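Local coordinates for aminotransferase (Helicobacter pylori, PDB 2FNU), which catalyses the pyridoxal phosphate-dependent amination of a UDP-linked 4-keto sugar, the second step in making pseudaminic acid for flagellin modification, at residues I310-Y322 with P333-L347. Numbering follows the deposited sequence.
Sequences ILAQVHYKPIYQY and PLKSAEDFYHAEISL. With UD1 (uridine-diphosphate-N-acetylglucosamine), chain F.
Hydrogen bonds to S346 and E344 hold H315 by both its ring and its backbone, an example of second-shell residues positioning a ligand-pocket loop. H315 ND1 donates to S346 OG at 2.7 Å, near the plane of the ring, and S346 OG in turn donates a hydrogen bond to E344 OE2, on its syn lone pair. The other oxygen of that carboxylate, E344 OE1, takes the backbone N-H of H315 from above the carboxylate plane in a nearly straight bond (172°). With NE2 hydrogen-bonded to Y6 OH, the imidazole is gripped at both nitrogens, and H315 CD2 rests 3.6 Å from the acetamido methyl C8' of UD1. Next to it, a cis peptide leads into Y316, whose OH reaches UD1 O3' (2.8 Å) and also hydrogen-bonds to O3 of PMP. Alongside, Q313 and S346 form a single antiparallel, hydrogen-bonded bridge, while Q313 NE2 turns to the phosphate oxygen O2A of UD1.

A second polar cluster gathers on E338. Its OE2 accepts Y320 OH on the anti lone pair (2.6 Å) and Q321 NE2 on the syn side, the Q321 amide lying within 24° of coplanar with the carboxylate. Y320 OH in turn accepts the N-H of L334, the N-cap residue; chi1 of 58° puts CG between the backbone N and the carbonyl carbon, which carries the hydroxyl to the start of helix 335-343.

Apolar packing fills the middle: K317 CA and P318 CD make CH-pi contacts over one face of Y341, and V314 CG1 meets Y341 CD1 at 3.7 Å. K317 NZ forms a salt bridge with E219 of the second subunit.

Segment 310-322, which carries the substrate-binding residues Q313 to Y316, thus runs along helix 335-343 and strand 344-347, at the edge of a three-stranded antiparallel sheet within the chain, where it pairs with strand 286-290. Helix 298-307 packs on V314 and I345, and helix 355-370 covers I345 and L347.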
loop_
_atom_site.group_PDB
_atom_site.type_symbol
_atom_site.label_atom_id
_atom_site.label_comp_id
_atom_site.label_asym_id
_atom_site.label_seq_id
_atom_site.Cartn_x
_atom_site.Cartn_y
_atom_site.Cartn_z
ATOM N N ILE B 310 -24.366 14.735 15.318
ATOM C CA ILE B 310 -24.262 14.777 13.850
ATOM C C ILE B 310 -22.825 15.113 13.474
ATOM O O ILE B 310 -22.436 16.291 13.488
ATOM C CB ILE B 310 -25.218 15.829 13.255
ATOM C CG1 ILE B 310 -26.663 15.550 13.702
ATOM C CG2 ILE B 310 -25.144 15.838 11.718
ATOM C CD1 ILE B 310 -27.555 16.740 13.516
ATOM N N LEU B 311 -22.043 14.077 13.156
ATOM C CA LEU B 311 -20.586 14.236 13.035
ATOM C C LEU B 311 -20.202 14.688 11.635
ATOM O O LEU B 311 -19.452 14.015 10.907
ATOM C CB LEU B 311 -19.847 12.971 13.472
ATOM C CG LEU B 311 -20.279 12.422 14.845
ATOM C CD1 LEU B 311 -19.488 11.136 15.192
ATOM C CD2 LEU B 311 -20.144 13.466 15.955
ATOM N N ALA B 312 -20.698 15.873 11.291
ATOM C CA ALA B 312 -20.534 16.395 9.949
ATOM C C ALA B 312 -19.081 16.762 9.712
ATOM O O ALA B 312 -18.330 17.006 10.667
ATOM C CB ALA B 312 -21.432 17.611 9.739
ATOM N N GLN B 313 -18.703 16.825 8.436
ATOM C CA GLN B 313 -17.319 17.086 8.056
ATOM C C GLN B 313 -17.316 18.114 6.925
ATOM O O GLN B 313 -18.353 18.363 6.316
ATOM C CB GLN B 313 -16.673 15.755 7.630
ATOM C CG GLN B 313 -15.212 15.809 7.215
ATOM C CD GLN B 313 -14.334 16.435 8.272
ATOM O OE1 GLN B 313 -14.342 17.653 8.465
ATOM N NE2 GLN B 313 -13.555 15.601 8.960
ATOM N N VAL B 314 -16.161 18.722 6.652
ATOM C CA VAL B 314 -16.040 19.670 5.558
ATOM C C VAL B 314 -15.107 19.090 4.494
ATOM O O VAL B 314 -14.002 18.612 4.819
ATOM C CB VAL B 314 -15.485 21.021 6.044
ATOM C CG1 VAL B 314 -15.267 21.998 4.859
ATOM C CG2 VAL B 314 -16.427 21.646 7.089
ATOM N N HIS B 315 -15.563 19.123 3.238
ATOM C CA HIS B 315 -14.752 18.698 2.084
ATOM C C HIS B 315 -14.734 19.847 1.061
ATOM O O HIS B 315 -15.760 20.104 0.444
ATOM C CB HIS B 315 -15.410 17.449 1.460
ATOM C CG HIS B 315 -15.546 16.298 2.411
ATOM N ND1 HIS B 315 -16.687 16.063 3.157
ATOM C CD2 HIS B 315 -14.687 15.299 2.719
ATOM C CE1 HIS B 315 -16.513 14.982 3.893
ATOM N NE2 HIS B 315 -15.312 14.492 3.640
ATOM N N TYR B 316 -13.624 20.566 0.849
ATOM C CA TYR B 316 -12.288 20.352 1.399
ATOM C C TYR B 316 -11.613 21.707 1.571
ATOM O O TYR B 316 -11.931 22.666 0.854
ATOM C CB TYR B 316 -11.411 19.586 0.395
ATOM C CG TYR B 316 -11.807 18.163 0.141
ATOM C CD1 TYR B 316 -12.570 17.827 -0.977
ATOM C CD2 TYR B 316 -11.412 17.143 1.014
ATOM C CE1 TYR B 316 -12.925 16.502 -1.223
ATOM C CE2 TYR B 316 -11.770 15.800 0.782
ATOM C CZ TYR B 316 -12.538 15.507 -0.332
ATOM O OH TYR B 316 -12.885 14.198 -0.560
ATOM N N LYS B 317 -10.638 21.778 2.469
ATOM C CA LYS B 317 -9.713 22.916 2.498
ATOM C C LYS B 317 -9.026 23.044 1.133
ATOM O O LYS B 317 -8.520 22.064 0.611
ATOM C CB LYS B 317 -8.677 22.698 3.602
ATOM C CG LYS B 317 -7.580 23.736 3.738
ATOM C CD LYS B 317 -6.842 23.441 5.053
ATOM C CE LYS B 317 -5.675 24.351 5.324
ATOM N NZ LYS B 317 -5.175 24.058 6.714
ATOM N N PRO B 318 -9.037 24.246 0.534
ATOM C CA PRO B 318 -8.326 24.398 -0.738
ATOM C C PRO B 318 -6.886 23.930 -0.597
ATOM O O PRO B 318 -6.193 24.349 0.324
ATOM C CB PRO B 318 -8.415 25.908 -1.006
ATOM C CG PRO B 318 -9.768 26.300 -0.351
ATOM C CD PRO B 318 -9.748 25.484 0.926
ATOM N N ILE B 319 -6.434 23.064 -1.502
ATOM C CA ILE B 319 -5.137 22.406 -1.341
ATOM C C ILE B 319 -3.972 23.391 -1.248
ATOM O O ILE B 319 -3.008 23.171 -0.502
ATOM C CB ILE B 319 -4.905 21.357 -2.462
ATOM C CG1 ILE B 319 -5.882 20.180 -2.297
ATOM C CG2 ILE B 319 -3.468 20.868 -2.490
ATOM C CD1 ILE B 319 -5.969 19.273 -3.534
ATOM N N TYR B 320 -4.079 24.490 -1.985
ATOM C CA TYR B 320 -2.975 25.483 -2.010
ATOM C C TYR B 320 -2.812 26.203 -0.656
ATOM O O TYR B 320 -1.834 26.923 -0.471
ATOM C CB TYR B 320 -3.173 26.494 -3.151
ATOM C CG TYR B 320 -4.497 27.244 -3.070
ATOM C CD1 TYR B 320 -5.539 26.960 -3.962
ATOM C CD2 TYR B 320 -4.718 28.210 -2.087
ATOM C CE1 TYR B 320 -6.763 27.632 -3.878
ATOM C CE2 TYR B 320 -5.954 28.886 -1.990
ATOM C CZ TYR B 320 -6.966 28.590 -2.903
ATOM O OH TYR B 320 -8.182 29.231 -2.820
ATOM N N GLN B 321 -3.772 26.032 0.257
ATOM C CA GLN B 321 -3.680 26.605 1.607
ATOM C C GLN B 321 -2.724 25.838 2.527
ATOM O O GLN B 321 -2.304 26.373 3.570
ATOM C CB GLN B 321 -5.059 26.648 2.296
ATOM C CG GLN B 321 -6.064 27.688 1.804
ATOM C CD GLN B 321 -7.255 27.875 2.789
ATOM O OE1 GLN B 321 -7.216 27.422 3.952
ATOM N NE2 GLN B 321 -8.304 28.563 2.328
ATOM N N TYR B 322 -2.440 24.573 2.194
ATOM C CA TYR B 322 -1.564 23.775 3.053
ATOM C C TYR B 322 -0.146 24.332 3.038
ATOM O O TYR B 322 0.322 24.825 2.009
ATOM C CB TYR B 322 -1.554 22.319 2.594
ATOM C CG TYR B 322 -2.801 21.542 2.952
ATOM C CD1 TYR B 322 -3.205 21.386 4.288
ATOM C CD2 TYR B 322 -3.561 20.916 1.953
ATOM C CE1 TYR B 322 -4.339 20.648 4.623
ATOM C CE2 TYR B 322 -4.709 20.179 2.272
ATOM C CZ TYR B 322 -5.077 20.034 3.614
ATOM O OH TYR B 322 -6.192 19.322 4.004
ATOM N N PRO B 333 -5.179 33.035 -3.666
ATOM C CA PRO B 333 -6.430 32.318 -3.388
ATOM C C PRO B 333 -7.446 32.482 -4.511
ATOM O O PRO B 333 -7.499 33.530 -5.169
ATOM C CB PRO B 333 -6.939 32.974 -2.098
ATOM C CG PRO B 333 -5.669 33.506 -1.434
ATOM C CD PRO B 333 -4.833 33.984 -2.591
ATOM N N LEU B 334 -8.241 31.440 -4.734
ATOM C CA LEU B 334 -9.294 31.458 -5.736
ATOM C C LEU B 334 -10.631 31.660 -5.046
ATOM O O LEU B 334 -11.045 30.832 -4.218
ATOM C CB LEU B 334 -9.315 30.129 -6.486
ATOM C CG LEU B 334 -8.025 29.809 -7.252
ATOM C CD1 LEU B 334 -7.999 28.337 -7.611
ATOM C CD2 LEU B 334 -7.938 30.673 -8.514
ATOM N N LYS B 335 -11.326 32.750 -5.386
ATOM C CA LYS B 335 -12.582 33.073 -4.718
ATOM C C LYS B 335 -13.566 31.904 -4.753
ATOM O O LYS B 335 -14.231 31.618 -3.752
ATOM C CB LYS B 335 -13.226 34.326 -5.336
ATOM C CG LYS B 335 -14.599 34.660 -4.769
ATOM C CD LYS B 335 -15.201 35.927 -5.412
ATOM C CE LYS B 335 -16.647 36.147 -4.961
ATOM N NZ LYS B 335 -16.805 36.128 -3.482
ATOM N N SER B 336 -13.656 31.231 -5.897
ATOM C CA SER B 336 -14.604 30.120 -6.020
ATOM C C SER B 336 -14.309 29.005 -5.032
ATOM O O SER B 336 -15.234 28.412 -4.469
ATOM C CB SER B 336 -14.637 29.591 -7.455
ATOM O OG SER B 336 -13.357 29.134 -7.877
ATOM N N ALA B 337 -13.027 28.729 -4.812
ATOM C CA ALA B 337 -12.627 27.650 -3.889
ATOM C C ALA B 337 -12.820 28.069 -2.430
ATOM O O ALA B 337 -13.312 27.300 -1.595
ATOM C CB ALA B 337 -11.175 27.246 -4.132
ATOM N N GLU B 338 -12.401 29.301 -2.116
ATOM C CA GLU B 338 -12.545 29.834 -0.755
ATOM C C GLU B 338 -14.012 29.892 -0.327
ATOM O O GLU B 338 -14.362 29.451 0.781
ATOM C CB GLU B 338 -11.927 31.239 -0.645
ATOM C CG GLU B 338 -10.432 31.299 -0.971
ATOM C CD GLU B 338 -9.558 30.590 0.057
ATOM O OE1 GLU B 338 -9.773 30.792 1.271
ATOM O OE2 GLU B 338 -8.640 29.841 -0.347
ATOM N N ASP B 339 -14.862 30.432 -1.202
ATOM C CA ASP B 339 -16.298 30.533 -0.894
ATOM C C ASP B 339 -16.908 29.145 -0.722
ATOM O O ASP B 339 -17.689 28.933 0.207
ATOM C CB ASP B 339 -17.082 31.292 -1.980
ATOM C CG ASP B 339 -16.768 32.794 -2.020
ATOM O OD1 ASP B 339 -16.132 33.334 -1.092
ATOM O OD2 ASP B 339 -17.156 33.415 -3.024
ATOM N N PHE B 340 -16.547 28.201 -1.605
ATOM C CA PHE B 340 -17.092 26.851 -1.489
ATOM C C PHE B 340 -16.686 26.201 -0.160
ATOM O O PHE B 340 -17.512 25.633 0.560
ATOM C CB PHE B 340 -16.630 25.977 -2.662
ATOM C CG PHE B 340 -17.276 24.622 -2.675
ATOM C CD1 PHE B 340 -18.490 24.426 -3.316
ATOM C CD2 PHE B 340 -16.673 23.542 -2.022
ATOM C CE1 PHE B 340 -19.095 23.154 -3.297
ATOM C CE2 PHE B 340 -17.264 22.281 -2.006
ATOM C CZ PHE B 340 -18.478 22.093 -2.644
ATOM N N TYR B 341 -15.396 26.268 0.156
ATOM C CA TYR B 341 -14.906 25.713 1.426
ATOM C C TYR B 341 -15.611 26.335 2.630
ATOM O O TYR B 341 -16.004 25.633 3.558
ATOM C CB TYR B 341 -13.406 25.954 1.506
ATOM C CG TYR B 341 -12.729 25.636 2.816
ATOM C CD1 TYR B 341 -12.847 24.382 3.410
ATOM C CD2 TYR B 341 -11.904 26.582 3.427
ATOM C CE1 TYR B 341 -12.178 24.086 4.618
ATOM C CE2 TYR B 341 -11.226 26.298 4.623
ATOM C CZ TYR B 341 -11.374 25.059 5.207
ATOM O OH TYR B 341 -10.686 24.776 6.366
ATOM N N HIS B 342 -15.779 27.652 2.617
ATOM C CA HIS B 342 -16.425 28.308 3.748
ATOM C C HIS B 342 -17.868 27.855 3.873
ATOM O O HIS B 342 -18.366 27.668 4.976
ATOM C CB HIS B 342 -16.325 29.827 3.626
ATOM C CG HIS B 342 -14.918 30.322 3.693
ATOM N ND1 HIS B 342 -14.514 31.498 3.101
ATOM C CD2 HIS B 342 -13.816 29.797 4.279
ATOM C CE1 HIS B 342 -13.224 31.678 3.319
ATOM N NE2 HIS B 342 -12.776 30.662 4.029
ATOM N N ALA B 343 -18.514 27.623 2.735
ATOM C CA ALA B 343 -19.948 27.299 2.725
ATOM C C ALA B 343 -20.261 25.831 3.023
ATOM O O ALA B 343 -21.337 25.504 3.542
ATOM C CB ALA B 343 -20.568 27.690 1.387
ATOM N N GLU B 344 -19.340 24.926 2.695
ATOM C CA GLU B 344 -19.731 23.512 2.606
ATOM C C GLU B 344 -19.715 22.734 3.922
ATOM O O GLU B 344 -18.790 22.855 4.735
ATOM C CB GLU B 344 -18.829 22.789 1.591
ATOM C CG GLU B 344 -19.391 21.443 1.080
ATOM C CD GLU B 344 -19.085 20.236 1.978
ATOM O OE1 GLU B 344 -18.145 20.293 2.814
ATOM O OE2 GLU B 344 -19.807 19.209 1.816
ATOM N N ILE B 345 -20.743 21.903 4.088
ATOM C CA ILE B 345 -20.821 20.927 5.183
ATOM C C ILE B 345 -21.337 19.634 4.585
ATOM O O ILE B 345 -22.322 19.655 3.843
ATOM C CB ILE B 345 -21.785 21.365 6.304
ATOM C CG1 ILE B 345 -21.330 22.707 6.894
ATOM C CG2 ILE B 345 -21.838 20.300 7.388
ATOM C CD1 ILE B 345 -22.298 23.264 7.963
ATOM N N SER B 346 -20.658 18.523 4.891
ATOM C CA SER B 346 -21.098 17.197 4.459
ATOM C C SER B 346 -21.865 16.512 5.569
ATOM O O SER B 346 -21.335 16.307 6.656
ATOM C CB SER B 346 -19.903 16.335 4.065
ATOM O OG SER B 346 -19.225 16.960 2.972
ATOM N N LEU B 347 -23.114 16.159 5.278
ATOM C CA LEU B 347 -23.978 15.523 6.279
ATOM C C LEU B 347 -23.943 14.004 6.205
ATOM O O LEU B 347 -23.638 13.433 5.144
ATOM C CB LEU B 347 -25.421 15.997 6.086
ATOM C CG LEU B 347 -25.654 17.509 6.198
ATOM C CD1 LEU B 347 -27.142 17.792 5.965
ATOM C CD2 LEU B 347 -25.239 18.054 7.561
HETATM C "C1'" UD1 F . -9.886 11.567 4.139
HETATM C "C2'" UD1 F . -10.880 12.354 3.267
HETATM C "C3'" UD1 F . -11.782 11.443 2.440
HETATM C "C4'" UD1 F . -10.958 10.359 1.732
HETATM C "C5'" UD1 F . -9.949 9.631 2.641
HETATM C "C6'" UD1 F . -10.618 8.571 3.520
HETATM C "C7'" UD1 F . -11.391 14.529 4.315
HETATM C "C8'" UD1 F . -12.197 15.277 5.343
HETATM N "N2'" UD1 F . -11.681 13.239 4.113
HETATM O "O1'" UD1 F . -10.561 10.971 5.249
HETATM O "O3'" UD1 F . -12.486 12.218 1.442
HETATM O "O5'" UD1 F . -9.163 10.557 3.410
HETATM O "O7'" UD1 F . -10.519 15.091 3.698
HETATM N N1 UD1 F . -14.872 5.902 9.494
HETATM C C2 UD1 F . -15.554 4.681 9.673
HETATM N N3 UD1 F . -14.916 3.520 9.457
HETATM C C4 UD1 F . -13.629 3.482 9.083
HETATM C C5 UD1 F . -12.898 4.653 8.889
HETATM C C6 UD1 F . -13.514 5.881 9.099
HETATM O O2 UD1 F . -16.758 4.690 10.030
HETATM O O4 UD1 F . -13.082 2.378 8.897
HETATM C C1B UD1 F . -15.596 7.163 9.752
HETATM C C2B UD1 F . -15.432 7.492 11.229
HETATM O "O2'" UD1 F . -16.682 7.956 11.748
HETATM C C3B UD1 F . -14.400 8.598 11.254
HETATM C C4B UD1 F . -14.620 9.287 9.924
HETATM O O4B UD1 F . -15.045 8.264 9.016
HETATM O O3B UD1 F . -14.571 9.510 12.346
HETATM C C5B UD1 F . -13.331 9.915 9.435
HETATM O O5B UD1 F . -13.599 10.540 8.187
HETATM P PA UD1 F . -12.577 11.665 7.643
HETATM O O1A UD1 F . -12.991 12.029 6.225
HETATM O O2A UD1 F . -12.471 12.753 8.698
HETATM O O3A UD1 F . -11.245 10.744 7.644
HETATM P PB UD1 F . -9.937 11.043 6.741
HETATM O O1B UD1 F . -9.444 12.459 7.000
HETATM O O2B UD1 F . -9.003 9.853 6.905
HETATM O O HOH W 1 -10.119 29.920 3.942
HETATM O O HOH W 2 -8.712 26.609 6.857
#